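Local coordinates for protein esterase TesA (Pseudomonas aeruginosa, PDB 4JGG) that hydrolyses carboxylic esters such as Tween detergents and short-chain p-nitrophenyl esters, with lysophospholipase and low palmitoyl-coenzyme A thioesterase activity, at residues Q41-L47 and Q186-L190; S70-L74 and N110-M114; T23-D29 and A87-L93. All coordinates share one frame. Residues are numbered along the deposited sequence.

Contact 1: Q41-L47 and Q186-L190; sequences QGWVALL and QPRLL
Two helices cross at -59°, their axes 8.7 Å apart, and meet near their N-terminal ends. Gly42 (phi/psi -71/160) is the N-cap of the helix beginning at Trp43; the segment 186-190 is helical throughout. Trp43 and Gln186 lie closest, CA to CA 4.8 Å. Gln186, with all three chi angles near -60°, curls its amide back so that OE1 accepts a hydrogen bond from Trp43 N (3.0 Å, 138°), a backbone NH of the first helical turn; its NE2 bonds to Ala182 O. Pro187 CD touches Leu46 CD1 (Leu46 m, t) at 4.1 Å. Leu189 (m, t) meets the indole's stem, CB to Trp43 CB 3.7 Å, while Trp43 (chi1 91°, between wells) bonds through NE1 to Ser32 OG. Leu190 (t, p) inserts among Trp43, Leu46 and Leu47: CD2 is 3.6 Å from Leu46 CB, CD1 3.7 Å from Leu47 CA and 4.4 Å from Trp43 CE3. The C-terminal helix of this SGNH-type hydrolase thus packs on helix 43-53 through an apolar cluster, with a single side-chain-to-backbone hydrogen bond providing directional polar chemistry.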
ATOM      1  N   GLN A  41      -7.933  10.091  11.054  1.00 15.88           N
ATOM      2  CA  GLN A  41      -6.865   9.605  11.925  1.00 18.21           C
ATOM      3  C   GLN A  41      -6.098   8.466  11.264  1.00 17.45           C
ATOM      4  O   GLN A  41      -5.161   7.913  11.843  1.00 14.65           O
ATOM      5  CB  GLN A  41      -7.435   9.128  13.265  1.00 18.18           C
ATOM      6  CG  GLN A  41      -8.027  10.242  14.132  1.00 22.13           C
ATOM      7  CD  GLN A  41      -6.969  11.183  14.707  1.00 26.21           C
ATOM      8  OE1 GLN A  41      -5.824  10.789  14.936  1.00 29.28           O
ATOM      9  NE2 GLN A  41      -7.356  12.435  14.944  1.00 26.83           N
ATOM     10  N   GLY A  42      -6.503   8.123  10.047  1.00 14.52           N
ATOM     11  CA  GLY A  42      -5.843   7.073   9.298  1.00 14.74           C
ATOM     12  C   GLY A  42      -4.473   7.474   8.809  1.00 13.25           C
ATOM     13  O   GLY A  42      -4.144   8.664   8.704  1.00 15.57           O
ATOM     14  N   TRP A  43      -3.661   6.474   8.493  1.00 14.49           N
ATOM     15  CA  TRP A  43      -2.269   6.719   8.157  1.00 12.39           C
ATOM     16  C   TRP A  43      -2.076   7.693   6.983  1.00 14.24           C
ATOM     17  O   TRP A  43      -1.169   8.524   7.005  1.00 14.93           O
ATOM     18  CB  TRP A  43      -1.509   5.395   7.974  1.00 14.15           C
ATOM     19  CG  TRP A  43      -1.481   4.829   6.586  1.00 11.89           C
ATOM     20  CD1 TRP A  43      -2.267   3.837   6.091  1.00 12.18           C
ATOM     21  CD2 TRP A  43      -0.589   5.207   5.531  1.00 13.05           C
ATOM     22  NE1 TRP A  43      -1.927   3.570   4.780  1.00 12.15           N
ATOM     23  CE2 TRP A  43      -0.903   4.403   4.412  1.00 10.56           C
ATOM     24  CE3 TRP A  43       0.445   6.139   5.422  1.00 11.59           C
ATOM     25  CZ2 TRP A  43      -0.221   4.511   3.201  1.00 11.34           C
ATOM     26  CZ3 TRP A  43       1.117   6.249   4.219  1.00 11.42           C
ATOM     27  CH2 TRP A  43       0.778   5.447   3.122  1.00 16.66           C
ATOM     28  N   VAL A  44      -2.936   7.627   5.976  1.00 11.52           N
ATOM     29  CA  VAL A  44      -2.791   8.524   4.823  1.00 11.55           C
ATOM     30  C   VAL A  44      -3.061   9.975   5.223  1.00  9.98           C
ATOM     31  O   VAL A  44      -2.349  10.887   4.811  1.00 12.91           O
ATOM     32  CB  VAL A  44      -3.721   8.127   3.657  1.00 10.72           C
ATOM     33  CG1 VAL A  44      -3.799   9.248   2.656  1.00 10.58           C
ATOM     34  CG2 VAL A  44      -3.229   6.847   2.982  1.00 10.36           C
ATOM     35  N   ALA A  45      -4.086  10.164   6.043  1.00 12.64           N
ATOM     36  CA  ALA A  45      -4.391  11.452   6.652  1.00 13.62           C
ATOM     37  C   ALA A  45      -3.212  11.978   7.445  1.00 15.39           C
ATOM     38  O   ALA A  45      -2.938  13.178   7.446  1.00 12.77           O
ATOM     39  CB  ALA A  45      -5.604  11.323   7.556  1.00 13.71           C
ATOM     40  N   LEU A  46      -2.517  11.082   8.145  1.00 11.97           N
ATOM     41  CA  LEU A  46      -1.359  11.487   8.922  1.00 11.83           C
ATOM     42  C   LEU A  46      -0.194  11.828   7.999  1.00 13.47           C
ATOM     43  O   LEU A  46       0.661  12.661   8.337  1.00 15.01           O
ATOM     44  CB  LEU A  46      -0.935  10.369   9.884  1.00 12.03           C
ATOM     45  CG  LEU A  46      -1.960   9.830  10.882  1.00 11.37           C
ATOM     46  CD1 LEU A  46      -1.281   8.806  11.790  1.00 12.95           C
ATOM     47  CD2 LEU A  46      -2.578  10.936  11.692  1.00 17.16           C
ATOM     48  N   LEU A  47      -0.140  11.149   6.853  1.00 11.31           N
ATOM     49  CA  LEU A  47       0.873  11.426   5.848  1.00 11.29           C
ATOM     50  C   LEU A  47       0.715  12.867   5.375  1.00 13.54           C
ATOM     51  O   LEU A  47       1.689  13.625   5.303  1.00 12.28           O
ATOM     52  CB  LEU A  47       0.738  10.461   4.661  1.00 10.88           C
ATOM     53  CG  LEU A  47       1.624  10.760   3.443  1.00 13.33           C
ATOM     54  CD1 LEU A  47       3.089  10.843   3.844  1.00 12.60           C
ATOM     55  CD2 LEU A  47       1.436   9.741   2.309  1.00  9.52           C
ATOM     56  N   GLN A 186      -1.989   3.425  13.505  1.00 15.79           N
ATOM     57  CA  GLN A 186      -1.887   4.353  12.369  1.00 14.65           C
ATOM     58  C   GLN A 186      -0.570   5.133  12.319  1.00 13.86           C
ATOM     59  O   GLN A 186       0.040   5.261  11.246  1.00 11.09           O
ATOM     60  CB  GLN A 186      -3.107   5.284  12.290  1.00 12.38           C
ATOM     61  CG  GLN A 186      -4.462   4.568  12.202  1.00 15.37           C
ATOM     62  CD  GLN A 186      -4.547   3.589  11.042  1.00 13.71           C
ATOM     63  OE1 GLN A 186      -4.372   3.960   9.885  1.00 13.06           O
ATOM     64  NE2 GLN A 186      -4.816   2.330  11.353  1.00 16.08           N
ATOM     65  N   PRO A 187      -0.117   5.655  13.478  1.00 16.23           N
ATOM     66  CA  PRO A 187       1.216   6.261  13.520  1.00 11.89           C
ATOM     67  C   PRO A 187       2.299   5.324  13.013  1.00 12.26           C
ATOM     68  O   PRO A 187       3.124   5.750  12.209  1.00 10.30           O
ATOM     69  CB  PRO A 187       1.404   6.558  15.007  1.00 11.66           C
ATOM     70  CG  PRO A 187       0.049   6.875  15.480  1.00 13.71           C
ATOM     71  CD  PRO A 187      -0.873   5.937  14.714  1.00 15.85           C
ATOM     72  N   ARG A 188       2.279   4.063  13.457  1.00 12.97           N
ATOM     73  CA  ARG A 188       3.304   3.101  13.065  1.00 14.19           C
ATOM     74  C   ARG A 188       3.272   2.797  11.569  1.00 12.07           C
ATOM     75  O   ARG A 188       4.315   2.733  10.927  1.00 12.22           O
ATOM     76  CB  ARG A 188       3.179   1.793  13.853  1.00 12.19           C
ATOM     77  CG  ARG A 188       4.271   0.791  13.493  1.00 13.59           C
ATOM     78  CD  ARG A 188       5.620   1.264  14.013  1.00 14.56           C
ATOM     79  NE  ARG A 188       6.760   0.595  13.390  1.00 14.07           N
ATOM     80  CZ  ARG A 188       7.431  -0.411  13.943  1.00 13.54           C
ATOM     81  NH1 ARG A 188       7.064  -0.887  15.121  1.00  9.33           N
ATOM     82  NH2 ARG A 188       8.459  -0.950  13.308  1.00 14.24           N
ATOM     83  N   LEU A 189       2.079   2.581  11.023  1.00 14.08           N
ATOM     84  CA  LEU A 189       1.937   2.500   9.564  1.00 13.16           C
ATOM     85  C   LEU A 189       2.662   3.667   8.887  1.00 11.19           C
ATOM     86  O   LEU A 189       3.450   3.456   7.969  1.00 12.07           O
ATOM     87  CB  LEU A 189       0.457   2.438   9.153  1.00  9.85           C
ATOM     88  CG  LEU A 189      -0.254   1.162   9.623  1.00 14.10           C
ATOM     89  CD1 LEU A 189      -1.745   1.136   9.219  1.00 11.00           C
ATOM     90  CD2 LEU A 189       0.472  -0.071   9.079  1.00  9.87           C
ATOM     91  N   LEU A 190       2.411   4.898   9.338  1.00 15.09           N
ATOM     92  CA  LEU A 190       3.079   6.063   8.743  1.00 11.46           C
ATOM     93  C   LEU A 190       4.588   6.015   8.926  1.00 12.73           C
ATOM     94  O   LEU A 190       5.341   6.308   7.993  1.00 12.27           O
ATOM     95  CB  LEU A 190       2.517   7.386   9.289  1.00 12.21           C
ATOM     96  CG  LEU A 190       3.240   8.680   8.887  1.00 14.63           C
ATOM     97  CD1 LEU A 190       3.186   8.946   7.386  1.00 14.37           C
ATOM     98  CD2 LEU A 190       2.643   9.846   9.660  1.00 12.10           C
TER

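Contact 2: S70-L74 and N110-M114; sequences SAGGL and NLASM
The helical segments 70-74 and 110-114, of helices 70-84 and 104-121, run nearly parallel, 23° between their directions and 8.9 Å between axes, with Ser70 level with Asn110 (CA to CA 5.6 Å) and Leu74 level with Met114 (5.4 Å between CA atoms). Asn110 (chi1 m, chi2 -26°) reaches across so that ND2 donates to Ser70 OG at 3.0 Å and 167°; Ser70 is p, and its OG also bonds to Asp97. The amide oxygen, Asn110 OD1, lies 3.4 Å from Leu74 CD2. Leu74 (t, p) spreads over the second helix: CD1 is 3.4 Å from Ser113 OG, and CB is 3.8 Å from Met114 CG. Met114 (m, t, p) bends its tip toward the first helix, bringing CE within 3.7 Å of Gly73 O; a CB on Gly73 would sit only 3.3 Å from Met114 SD. This side-by-side packing belongs to the helical layer on one side of an alpha/beta/alpha sandwich, where Leu111 and Met114 also touch Ile91 of strand 88-92 and Leu111 packs on helix 138-155.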
ATOM      1  N   SER A  70      -5.363  -6.921  -6.602  1.00  9.47           N
ATOM      2  CA  SER A  70      -4.403  -6.470  -7.613  1.00  7.89           C
ATOM      3  C   SER A  70      -5.079  -6.290  -8.974  1.00 10.41           C
ATOM      4  O   SER A  70      -4.783  -5.345  -9.702  1.00  9.73           O
ATOM      5  CB  SER A  70      -3.214  -7.429  -7.722  1.00  7.99           C
ATOM      6  OG  SER A  70      -3.629  -8.690  -8.215  1.00 10.90           O
ATOM      7  N   ALA A  71      -6.004  -7.182  -9.311  1.00 12.36           N
ATOM      8  CA  ALA A  71      -6.714  -7.056 -10.584  1.00 11.26           C
ATOM      9  C   ALA A  71      -7.599  -5.816 -10.591  1.00  9.00           C
ATOM     10  O   ALA A  71      -7.668  -5.108 -11.592  1.00  8.68           O
ATOM     11  CB  ALA A  71      -7.529  -8.302 -10.867  1.00 12.80           C
ATOM     12  N   GLY A  72      -8.268  -5.551  -9.474  1.00  7.14           N
ATOM     13  CA  GLY A  72      -9.135  -4.386  -9.360  1.00  9.64           C
ATOM     14  C   GLY A  72      -8.379  -3.066  -9.435  1.00 10.69           C
ATOM     15  O   GLY A  72      -8.812  -2.127 -10.108  1.00  8.46           O
ATOM     16  N   GLY A  73      -7.242  -2.992  -8.760  1.00 10.21           N
ATOM     17  CA  GLY A  73      -6.423  -1.794  -8.803  1.00 10.27           C
ATOM     18  C   GLY A  73      -5.880  -1.534 -10.201  1.00 13.69           C
ATOM     19  O   GLY A  73      -5.824  -0.384 -10.661  1.00 13.03           O
ATOM     20  N   LEU A  74      -5.489  -2.607 -10.886  1.00 10.14           N
ATOM     21  CA  LEU A  74      -4.988  -2.502 -12.245  1.00 12.50           C
ATOM     22  C   LEU A  74      -6.091  -1.971 -13.171  1.00 14.22           C
ATOM     23  O   LEU A  74      -5.859  -1.068 -13.968  1.00 11.35           O
ATOM     24  CB  LEU A  74      -4.473  -3.859 -12.726  1.00 10.84           C
ATOM     25  CG  LEU A  74      -4.004  -3.971 -14.178  1.00 17.28           C
ATOM     26  CD1 LEU A  74      -2.855  -3.024 -14.481  1.00 15.76           C
ATOM     27  CD2 LEU A  74      -3.626  -5.424 -14.532  1.00 12.57           C
ATOM     28  N   ASN A 110      -0.283  -8.416 -12.218  1.00 10.54           N
ATOM     29  CA  ASN A 110      -1.092  -7.227 -12.008  1.00 10.85           C
ATOM     30  C   ASN A 110      -0.325  -6.057 -11.385  1.00 12.43           C
ATOM     31  O   ASN A 110      -0.416  -4.929 -11.864  1.00 11.06           O
ATOM     32  CB  ASN A 110      -2.311  -7.570 -11.158  1.00  9.19           C
ATOM     33  CG  ASN A 110      -3.273  -8.491 -11.875  1.00 15.81           C
ATOM     34  OD1 ASN A 110      -3.320  -8.513 -13.109  1.00 13.00           O
ATOM     35  ND2 ASN A 110      -4.056  -9.252 -11.106  1.00 12.85           N
ATOM     36  N   LEU A 111       0.434  -6.323 -10.326  1.00 11.42           N
ATOM     37  CA  LEU A 111       1.193  -5.264  -9.659  1.00 11.30           C
ATOM     38  C   LEU A 111       2.279  -4.714 -10.580  1.00 12.94           C
ATOM     39  O   LEU A 111       2.469  -3.514 -10.672  1.00 16.65           O
ATOM     40  CB  LEU A 111       1.831  -5.769  -8.357  1.00 12.13           C
ATOM     41  CG  LEU A 111       0.982  -6.042  -7.113  1.00 10.77           C
ATOM     42  CD1 LEU A 111       1.892  -6.602  -6.027  1.00 11.86           C
ATOM     43  CD2 LEU A 111       0.276  -4.778  -6.602  1.00 10.43           C
ATOM     44  N   ALA A 112       2.986  -5.610 -11.259  1.00 14.80           N
ATOM     45  CA  ALA A 112       3.996  -5.227 -12.233  1.00 16.20           C
ATOM     46  C   ALA A 112       3.426  -4.280 -13.283  1.00 16.56           C
ATOM     47  O   ALA A 112       4.010  -3.232 -13.546  1.00 14.10           O
ATOM     48  CB  ALA A 112       4.581  -6.477 -12.899  1.00 17.89           C
ATOM     49  N   SER A 113       2.288  -4.664 -13.869  1.00 12.88           N
ATOM     50  CA  SER A 113       1.591  -3.866 -14.873  1.00 13.26           C
ATOM     51  C   SER A 113       1.129  -2.512 -14.321  1.00 12.73           C
ATOM     52  O   SER A 113       1.234  -1.494 -15.008  1.00 16.56           O
ATOM     53  CB  SER A 113       0.403  -4.645 -15.439  1.00 13.71           C
ATOM     54  OG  SER A 113      -0.268  -3.891 -16.431  1.00 20.48           O
ATOM     55  N   MET A 114       0.637  -2.495 -13.085  1.00 13.77           N
ATOM     56  CA  MET A 114       0.298  -1.233 -12.415  1.00 12.84           C
ATOM     57  C   MET A 114       1.513  -0.329 -12.311  1.00 13.80           C
ATOM     58  O   MET A 114       1.411   0.865 -12.546  1.00 13.57           O
ATOM     59  CB  MET A 114      -0.253  -1.457 -10.993  1.00 13.97           C
ATOM     60  CG  MET A 114      -1.658  -2.056 -10.884  1.00 12.96           C
ATOM     61  SD  MET A 114      -2.257  -2.051  -9.164  1.00 11.41           S
ATOM     62  CE  MET A 114      -2.544  -0.302  -8.890  1.00  7.69           C
TER

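Contact 3: T23-D29 and A87-L93; sequences TLLVVGD and ALVVIEL
Parallel strands 23-28 and 88-92 pair in the central sheet of an SGNH-hydrolase alpha/beta/alpha fold. Their ladder of backbone hydrogen bonds alternates in direction: Leu88 N to Thr23 O 3.2 Å, Leu25 N to Leu88 O 2.8 Å, Val90 N to Leu25 O 2.8 Å, Val27 N to Val90 O 2.9 Å and Glu92 N to Val27 O 3.0 Å. Ala87 N also donates to Thr23 O (2.8 Å). At the C-terminal end, Asp29 (chi1 p) is the N-cap of the next helix, its OD1 bonding to Ile31 N beside the probable nucleophile Ser30. Glu92 turns its carboxylate toward Asp29; its OE1 bonds to Ser32 OG and weakly accepts Asp29 N (3.4 Å). The two acids converge until Asp29 OD1 is 2.5 Å from Glu92 OE2. The register pairs Leu24 with Leu88 through Val27 with Ile91, CA atoms 4.7 to 5.1 Å apart, and the strand axes diverge by 16°. On one face Val27 CG2 meets Val89 CG1 at 4.2 Å; on the other Leu24 CD2 meets Val90 CG2 at 3.8 Å.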
ATOM      1  N   THR A  23       0.984  15.624  -7.159  1.00 12.13           N
ATOM      2  CA  THR A  23       0.035  14.784  -6.439  1.00 13.83           C
ATOM      3  C   THR A  23       0.637  13.442  -6.066  1.00 12.12           C
ATOM      4  O   THR A  23       1.362  12.819  -6.861  1.00  9.37           O
ATOM      5  CB  THR A  23      -1.272  14.553  -7.239  1.00 12.29           C
ATOM      6  OG1 THR A  23      -2.024  15.763  -7.267  1.00 14.78           O
ATOM      7  CG2 THR A  23      -2.127  13.494  -6.582  1.00  9.25           C
ATOM      8  N   LEU A  24       0.320  13.022  -4.846  1.00 11.47           N
ATOM      9  CA  LEU A  24       0.700  11.722  -4.305  1.00 11.64           C
ATOM     10  C   LEU A  24      -0.554  10.842  -4.244  1.00 11.09           C
ATOM     11  O   LEU A  24      -1.437  11.020  -3.398  1.00 10.70           O
ATOM     12  CB  LEU A  24       1.305  11.893  -2.913  1.00 10.93           C
ATOM     13  CG  LEU A  24       2.091  10.753  -2.258  1.00 11.72           C
ATOM     14  CD1 LEU A  24       2.934  11.334  -1.128  1.00 11.95           C
ATOM     15  CD2 LEU A  24       1.179   9.665  -1.745  1.00 12.53           C
ATOM     16  N   LEU A  25      -0.638   9.901  -5.168  1.00  7.24           N
ATOM     17  CA  LEU A  25      -1.827   9.071  -5.270  1.00  7.47           C
ATOM     18  C   LEU A  25      -1.606   7.792  -4.477  1.00  6.60           C
ATOM     19  O   LEU A  25      -0.640   7.084  -4.738  1.00  5.75           O
ATOM     20  CB  LEU A  25      -2.082   8.719  -6.721  1.00  8.16           C
ATOM     21  CG  LEU A  25      -3.213   7.719  -6.992  1.00  7.72           C
ATOM     22  CD1 LEU A  25      -4.576   8.324  -6.703  1.00  8.88           C
ATOM     23  CD2 LEU A  25      -3.124   7.252  -8.421  1.00  8.44           C
ATOM     24  N   VAL A  26      -2.476   7.532  -3.502  1.00  7.84           N
ATOM     25  CA  VAL A  26      -2.485   6.253  -2.787  1.00  7.65           C
ATOM     26  C   VAL A  26      -3.572   5.345  -3.332  1.00  9.07           C
ATOM     27  O   VAL A  26      -4.763   5.676  -3.274  1.00 10.39           O
ATOM     28  CB  VAL A  26      -2.740   6.402  -1.271  1.00  8.06           C
ATOM     29  CG1 VAL A  26      -2.705   5.014  -0.588  1.00  8.16           C
ATOM     30  CG2 VAL A  26      -1.695   7.333  -0.617  1.00  9.12           C
ATOM     31  N   VAL A  27      -3.163   4.190  -3.838  1.00  9.42           N
ATOM     32  CA  VAL A  27      -4.104   3.203  -4.359  1.00  7.95           C
ATOM     33  C   VAL A  27      -4.055   1.940  -3.496  1.00  8.40           C
ATOM     34  O   VAL A  27      -3.204   1.069  -3.703  1.00  8.40           O
ATOM     35  CB  VAL A  27      -3.776   2.866  -5.828  1.00  9.13           C
ATOM     36  CG1 VAL A  27      -4.863   1.962  -6.427  1.00  9.62           C
ATOM     37  CG2 VAL A  27      -3.624   4.153  -6.640  1.00  7.89           C
ATOM     38  N   GLY A  28      -4.961   1.851  -2.523  1.00  5.94           N
ATOM     39  CA  GLY A  28      -4.930   0.762  -1.563  1.00  7.94           C
ATOM     40  C   GLY A  28      -6.262   0.065  -1.338  1.00  8.49           C
ATOM     41  O   GLY A  28      -7.219   0.251  -2.089  1.00  7.94           O
ATOM     42  N   ASP A  29      -6.309  -0.756  -0.296  1.00  9.44           N
ATOM     43  CA  ASP A  29      -7.538  -1.437   0.092  1.00 10.10           C
ATOM     44  C   ASP A  29      -7.986  -0.934   1.453  1.00  8.08           C
ATOM     45  O   ASP A  29      -7.684   0.199   1.825  1.00  8.02           O
ATOM     46  CB  ASP A  29      -7.333  -2.957   0.119  1.00 10.29           C
ATOM     47  CG  ASP A  29      -6.097  -3.378   0.898  1.00  8.38           C
ATOM     48  OD1 ASP A  29      -5.658  -2.642   1.805  1.00 10.53           O
ATOM     49  OD2 ASP A  29      -5.552  -4.462   0.593  1.00 12.00           O
ATOM     50  N   ALA A  87       2.573  12.506  -9.393  1.00 11.16           N
ATOM     51  CA  ALA A  87       4.029  12.476  -9.410  1.00 13.64           C
ATOM     52  C   ALA A  87       4.530  11.256  -8.637  1.00 13.60           C
ATOM     53  O   ALA A  87       5.634  10.767  -8.867  1.00 13.33           O
ATOM     54  CB  ALA A  87       4.588  13.761  -8.805  1.00 12.66           C
ATOM     55  N   LEU A  88       3.696  10.768  -7.727  1.00 13.72           N
ATOM     56  CA  LEU A  88       4.018   9.612  -6.902  1.00 11.34           C
ATOM     57  C   LEU A  88       2.800   8.716  -6.804  1.00 10.39           C
ATOM     58  O   LEU A  88       1.695   9.180  -6.508  1.00  7.80           O
ATOM     59  CB  LEU A  88       4.382  10.068  -5.489  1.00 11.49           C
ATOM     60  CG  LEU A  88       5.719   9.664  -4.898  1.00 16.86           C
ATOM     61  CD1 LEU A  88       6.145  10.671  -3.838  1.00 22.41           C
ATOM     62  CD2 LEU A  88       5.640   8.262  -4.326  1.00 18.16           C
ATOM     63  N   VAL A  89       2.992   7.421  -7.019  1.00  9.80           N
ATOM     64  CA  VAL A  89       1.898   6.491  -6.791  1.00  9.48           C
ATOM     65  C   VAL A  89       2.319   5.465  -5.752  1.00  7.38           C
ATOM     66  O   VAL A  89       3.291   4.746  -5.964  1.00 11.75           O
ATOM     67  CB  VAL A  89       1.486   5.756  -8.086  1.00 11.49           C
ATOM     68  CG1 VAL A  89       0.397   4.725  -7.771  1.00  8.30           C
ATOM     69  CG2 VAL A  89       1.012   6.756  -9.134  1.00 11.74           C
ATOM     70  N   VAL A  90       1.605   5.426  -4.627  1.00  6.18           N
ATOM     71  CA  VAL A  90       1.841   4.431  -3.583  1.00  9.06           C
ATOM     72  C   VAL A  90       0.844   3.303  -3.798  1.00  9.73           C
ATOM     73  O   VAL A  90      -0.373   3.515  -3.761  1.00  8.78           O
ATOM     74  CB  VAL A  90       1.676   5.028  -2.170  1.00  8.80           C
ATOM     75  CG1 VAL A  90       1.918   3.980  -1.102  1.00  9.02           C
ATOM     76  CG2 VAL A  90       2.631   6.198  -1.982  1.00  7.77           C
ATOM     77  N   ILE A  91       1.350   2.105  -4.058  1.00  6.78           N
ATOM     78  CA  ILE A  91       0.447   0.968  -4.267  1.00  8.37           C
ATOM     79  C   ILE A  91       0.440   0.045  -3.061  1.00  9.04           C
ATOM     80  O   ILE A  91       1.479  -0.475  -2.663  1.00  9.31           O
ATOM     81  CB  ILE A  91       0.825   0.162  -5.527  1.00  9.00           C
ATOM     82  CG1 ILE A  91       0.626   1.006  -6.790  1.00 10.14           C
ATOM     83  CG2 ILE A  91       0.017  -1.125  -5.603  1.00  7.50           C
ATOM     84  CD1 ILE A  91       1.263   0.388  -8.027  1.00  9.46           C
ATOM     85  N   GLU A  92      -0.746  -0.168  -2.497  1.00 11.13           N
ATOM     86  CA  GLU A  92      -0.930  -1.051  -1.356  1.00  9.99           C
ATOM     87  C   GLU A  92      -2.035  -2.073  -1.640  1.00  9.93           C
ATOM     88  O   GLU A  92      -3.116  -2.030  -1.054  1.00  9.97           O
ATOM     89  CB  GLU A  92      -1.257  -0.253  -0.089  1.00 12.96           C
ATOM     90  CG  GLU A  92      -1.366  -1.126   1.169  1.00  9.11           C
ATOM     91  CD  GLU A  92      -2.800  -1.400   1.601  1.00 10.66           C
ATOM     92  OE1 GLU A  92      -3.592  -0.439   1.686  1.00 11.04           O
ATOM     93  OE2 GLU A  92      -3.137  -2.582   1.872  1.00 10.97           O
ATOM     94  N   LEU A  93      -1.749  -3.001  -2.539  1.00  7.34           N
ATOM     95  CA  LEU A  93      -2.740  -3.978  -2.950  1.00 11.87           C
ATOM     96  C   LEU A  93      -2.163  -5.389  -2.903  1.00 11.58           C
ATOM     97  O   LEU A  93      -0.943  -5.567  -2.829  1.00 12.35           O
ATOM     98  CB  LEU A  93      -3.242  -3.638  -4.351  1.00 11.18           C
ATOM     99  CG  LEU A  93      -4.195  -2.442  -4.443  1.00  7.88           C
ATOM    100  CD1 LEU A  93      -4.743  -2.350  -5.848  1.00 10.03           C
ATOM    101  CD2 LEU A  93      -5.344  -2.601  -3.448  1.00  8.64           C
TER

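How the contacts relate
The centre of contact 3, in the sheet core, lies about 7 Å from the chain's centre; those of contacts 1 and 2 lie about 12 Å from it, on opposite sides, and about 24 Å from each other. Both are largely buried but include exposed residues, Gln41 and Pro187 in contact 1 and Ala71 in contact 2. Each touches the strand pair: Val44 CG2 lies 3.9 Å from Val26 CG2 on one face, Met114 CB 3.8 Å from Ile91 CD1 on the other. Backbone bonding dominates the sheet, whereas each helix pair combines apolar packing with one hydrogen bond from a side-chain amide, acceptor in contact 1 (Gln186 OE1) and donor in contact 2 (Asn110 ND2). Helix 70-84 is followed in the chain by strand 88-92.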